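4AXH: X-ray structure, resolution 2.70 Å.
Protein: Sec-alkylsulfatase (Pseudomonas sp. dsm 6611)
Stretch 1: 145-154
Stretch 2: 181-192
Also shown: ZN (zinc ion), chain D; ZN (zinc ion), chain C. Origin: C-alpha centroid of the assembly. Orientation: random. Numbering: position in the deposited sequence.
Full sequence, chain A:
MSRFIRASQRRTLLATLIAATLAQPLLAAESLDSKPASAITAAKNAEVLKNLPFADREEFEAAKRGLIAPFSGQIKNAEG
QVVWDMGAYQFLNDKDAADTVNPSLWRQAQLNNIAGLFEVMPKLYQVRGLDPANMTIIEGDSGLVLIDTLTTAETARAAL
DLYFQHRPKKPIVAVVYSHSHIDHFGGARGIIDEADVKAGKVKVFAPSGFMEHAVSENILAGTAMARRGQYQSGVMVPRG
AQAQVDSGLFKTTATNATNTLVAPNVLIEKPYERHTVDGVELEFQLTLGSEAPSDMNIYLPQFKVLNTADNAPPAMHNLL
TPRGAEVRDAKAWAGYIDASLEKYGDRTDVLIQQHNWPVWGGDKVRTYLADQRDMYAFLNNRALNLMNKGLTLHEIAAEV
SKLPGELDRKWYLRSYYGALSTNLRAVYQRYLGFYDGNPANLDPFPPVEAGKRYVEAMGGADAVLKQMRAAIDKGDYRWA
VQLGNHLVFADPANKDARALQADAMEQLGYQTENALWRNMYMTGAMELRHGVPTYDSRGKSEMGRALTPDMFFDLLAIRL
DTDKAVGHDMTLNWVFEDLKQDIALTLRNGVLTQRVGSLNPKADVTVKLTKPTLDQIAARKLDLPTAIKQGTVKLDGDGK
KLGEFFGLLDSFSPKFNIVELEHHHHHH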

# COMPACT_ATOMS: atom_id res chain seq x y z
N VAL A 145 13.93 10.03 -34.25
CA VAL A 145 14.02 9.49 -32.90
C VAL A 145 12.75 9.86 -32.20
O VAL A 145 12.34 11.02 -32.18
CB VAL A 145 15.34 9.70 -32.11
CG1 VAL A 145 15.91 11.08 -32.34
CG2 VAL A 145 15.19 9.39 -30.63
N LEU A 146 12.04 8.82 -31.78
CA LEU A 146 10.73 8.94 -31.17
C LEU A 146 10.77 8.68 -29.69
O LEU A 146 11.45 7.78 -29.20
CB LEU A 146 9.83 7.91 -31.83
CG LEU A 146 8.87 8.34 -32.89
CD1 LEU A 146 9.55 9.04 -34.03
CD2 LEU A 146 8.11 7.16 -33.39
N ILE A 147 10.03 9.49 -28.95
CA ILE A 147 9.84 9.24 -27.53
C ILE A 147 8.37 8.93 -27.37
O ILE A 147 7.53 9.78 -27.67
CB ILE A 147 10.55 10.13 -26.44
CG1 ILE A 147 9.67 10.39 -25.22
CG2 ILE A 147 11.24 11.41 -26.96
CD1 ILE A 147 9.72 9.30 -24.26
N ASP A 148 8.10 7.64 -27.12
CA ASP A 148 6.82 6.96 -26.98
C ASP A 148 6.12 6.64 -28.29
O ASP A 148 6.41 7.24 -29.34
CB ASP A 148 5.93 7.53 -25.87
CG ASP A 148 6.56 7.38 -24.51
OD1 ASP A 148 7.48 6.55 -24.37
OD2 ASP A 148 6.16 8.11 -23.59
N THR A 149 5.22 5.64 -28.23
CA THR A 149 4.53 5.13 -29.42
C THR A 149 3.00 5.10 -29.28
O THR A 149 2.32 4.32 -29.97
CB THR A 149 5.09 3.73 -29.70
OG1 THR A 149 4.72 2.90 -28.60
CG2 THR A 149 6.61 3.70 -29.87
N LEU A 150 2.45 5.96 -28.39
CA LEU A 150 1.02 6.06 -28.07
C LEU A 150 0.44 4.71 -27.52
O LEU A 150 1.21 3.78 -27.24
CB LEU A 150 0.21 6.63 -29.25
CG LEU A 150 0.68 7.94 -29.93
CD1 LEU A 150 -0.26 8.35 -31.05
CD2 LEU A 150 0.81 9.09 -28.94
N THR A 151 -0.90 4.62 -27.34
CA THR A 151 -1.60 3.48 -26.74
C THR A 151 -1.88 2.35 -27.73
O THR A 151 -1.90 1.18 -27.34
CB THR A 151 -2.96 3.96 -26.15
OG1 THR A 151 -2.79 5.21 -25.50
CG2 THR A 151 -3.55 3.00 -25.18
N THR A 152 -2.22 2.70 -28.98
CA THR A 152 -2.64 1.74 -29.98
C THR A 152 -1.89 1.86 -31.29
O THR A 152 -1.37 2.92 -31.62
CB THR A 152 -4.14 1.83 -30.17
OG1 THR A 152 -4.45 3.00 -30.94
CG2 THR A 152 -4.91 1.86 -28.85
N ALA A 153 -1.86 0.76 -32.06
CA ALA A 153 -1.18 0.73 -33.36
C ALA A 153 -1.82 1.72 -34.35
O ALA A 153 -1.11 2.38 -35.12
CB ALA A 153 -1.22 -0.70 -33.90
N GLU A 154 -3.17 1.85 -34.28
CA GLU A 154 -3.95 2.76 -35.15
C GLU A 154 -3.66 4.21 -34.85
O GLU A 154 -3.54 5.00 -35.78
CB GLU A 154 -5.47 2.46 -35.08
CG GLU A 154 -5.86 1.02 -35.43
CD GLU A 154 -5.80 0.08 -34.26
OE1 GLU A 154 -5.25 0.47 -33.21
OE2 GLU A 154 -6.29 -1.07 -34.39
N HIS A 181 4.02 2.05 -19.15
CA HIS A 181 2.56 2.17 -19.27
C HIS A 181 2.09 1.98 -20.71
O HIS A 181 2.76 2.43 -21.64
CB HIS A 181 2.01 3.47 -18.69
CG HIS A 181 2.04 3.54 -17.19
ND1 HIS A 181 2.11 4.75 -16.52
CD2 HIS A 181 2.04 2.54 -16.27
CE1 HIS A 181 2.15 4.45 -15.23
NE2 HIS A 181 2.08 3.13 -15.03
N ILE A 182 0.96 1.27 -20.88
CA ILE A 182 0.41 0.93 -22.20
C ILE A 182 0.20 2.12 -23.15
O ILE A 182 0.29 1.95 -24.36
CB ILE A 182 -0.80 -0.04 -22.16
CG1 ILE A 182 -0.79 -0.91 -20.88
CG2 ILE A 182 -0.81 -0.94 -23.41
CD1 ILE A 182 -2.20 -1.56 -20.44
N ASP A 183 -0.04 3.31 -22.61
CA ASP A 183 -0.24 4.52 -23.41
C ASP A 183 1.08 5.06 -23.95
O ASP A 183 1.11 6.07 -24.66
CB ASP A 183 -1.06 5.59 -22.65
CG ASP A 183 -0.67 5.90 -21.21
OD1 ASP A 183 -0.27 4.95 -20.48
OD2 ASP A 183 -0.81 7.06 -20.79
N HIS A 184 2.18 4.37 -23.63
CA HIS A 184 3.49 4.80 -24.05
C HIS A 184 4.23 3.81 -24.94
O HIS A 184 5.00 4.24 -25.80
CB HIS A 184 4.30 5.29 -22.84
CG HIS A 184 3.62 6.43 -22.14
ND1 HIS A 184 3.83 7.74 -22.53
CD2 HIS A 184 2.68 6.41 -21.18
CE1 HIS A 184 3.02 8.47 -21.79
NE2 HIS A 184 2.31 7.72 -20.94
N PHE A 185 3.93 2.49 -24.81
CA PHE A 185 4.54 1.44 -25.65
C PHE A 185 3.54 0.73 -26.58
O PHE A 185 3.95 0.02 -27.51
CB PHE A 185 5.26 0.38 -24.77
CG PHE A 185 4.42 -0.42 -23.79
CD1 PHE A 185 3.60 -1.45 -24.23
CD2 PHE A 185 4.51 -0.19 -22.42
CE1 PHE A 185 2.82 -2.19 -23.32
CE2 PHE A 185 3.75 -0.95 -21.51
CZ PHE A 185 2.90 -1.94 -21.96
N GLY A 186 2.24 0.90 -26.30
CA GLY A 186 1.13 0.21 -26.96
C GLY A 186 1.03 0.21 -28.45
O GLY A 186 0.47 -0.72 -29.02
N GLY A 187 1.52 1.26 -29.09
CA GLY A 187 1.45 1.39 -30.54
C GLY A 187 2.73 1.16 -31.30
O GLY A 187 2.77 1.38 -32.51
N ALA A 188 3.77 0.66 -30.61
CA ALA A 188 5.07 0.34 -31.22
C ALA A 188 4.97 -0.52 -32.51
O ALA A 188 5.42 -0.04 -33.56
CB ALA A 188 5.97 -0.31 -30.19
N ARG A 189 4.28 -1.71 -32.49
CA ARG A 189 4.12 -2.59 -33.67
C ARG A 189 3.35 -2.02 -34.85
O ARG A 189 3.37 -2.59 -35.94
CB ARG A 189 3.59 -3.99 -33.29
CG ARG A 189 4.50 -5.15 -33.76
CD ARG A 189 3.96 -6.50 -33.36
NE ARG A 189 4.27 -6.87 -31.97
CZ ARG A 189 3.37 -7.08 -30.99
NH1 ARG A 189 2.07 -6.95 -31.22
NH2 ARG A 189 3.78 -7.44 -29.77
N GLY A 190 2.70 -0.87 -34.65
CA GLY A 190 1.94 -0.21 -35.72
C GLY A 190 2.83 0.65 -36.58
O GLY A 190 2.47 0.98 -37.71
N ILE A 191 4.01 1.01 -36.05
CA ILE A 191 4.97 1.86 -36.78
C ILE A 191 6.39 1.25 -36.96
O ILE A 191 7.12 1.67 -37.86
CB ILE A 191 4.99 3.31 -36.24
CG1 ILE A 191 5.32 3.31 -34.71
CG2 ILE A 191 3.64 4.00 -36.56
CD1 ILE A 191 5.58 4.58 -34.10
N ILE A 192 6.77 0.28 -36.10
CA ILE A 192 8.07 -0.41 -36.21
C ILE A 192 7.93 -1.95 -36.21
O ILE A 192 6.91 -2.49 -35.78
CB ILE A 192 9.18 0.09 -35.20
CG1 ILE A 192 8.81 -0.22 -33.76
CG2 ILE A 192 9.51 1.57 -35.38
CD1 ILE A 192 9.55 -1.20 -33.17
ZN ZN D . 2.18 6.76 -17.23
ZN ZN C . 0.72 8.23 -19.80
O HOH W 1 2.64 7.92 -26.28
O HOH W 2 0.48 6.63 -18.45

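The contact is built mainly from backbone, and its polar bookkeeping centres on two carbonyls. His 184 O accepts from Thr 149 N at 2.8 Å, nearly straight at 166°; Thr 149 OG1 also lies 3.1 Å from His 184 O, though the destination of its proton is not settled. Thr 149, buried with chi1 in p, has its CB toward the second stretch, which puts OG1 beside the carbonyl that its own amide already uses. At the next residue, Leu 150 O accepts from Gly 187 N at 3.1 Å. Gly 186 N, although 3.2 Å from Leu 150 O, is poorly angled for it and is instead satisfied within its own stretch by Ile 182 O at 2.9 Å.

Asp 148 supplies a side-chain hydrogen bond to the contact. Its m rotamer carries OD2 to the edge of the His 184 ring, where His 184 ND1 donates to Asp 148 OD2 at 2.6 Å. That leaves His 184 NE2 free to bind the chain C zinc at 2.0 Å: a second-shell carboxylate fixes the ring while the other nitrogen serves the metal. Asp 183 OD2 holds the same ion at 2.2 Å. The backbone carbonyl of Asp 183 is not wasted, since water 1 donates to Asp 183 O and accepts weakly from Leu 150 N, both at 2.9 Å, bridging the stretches.

Glycines let the chains close. Gly 187 CA sits 3.1 Å from Thr 149 O, and an ideal CB there would clash with Thr 149 O and Thr 152 O; at Gly 186 it would strike Thr 151 O, and at Gly 190, Ala 153 O. Small Ala 153 fits the same logic, its CB 3.7 Å from Gly 190 CA. CA-H...O contacts, such as Thr 151 CA to Ile 182 O at 3.4 Å, supplement the amide bonds. Apolar packing is slight: Leu 146 CD2 meets Ile 191 CD1 at 3.7 Å.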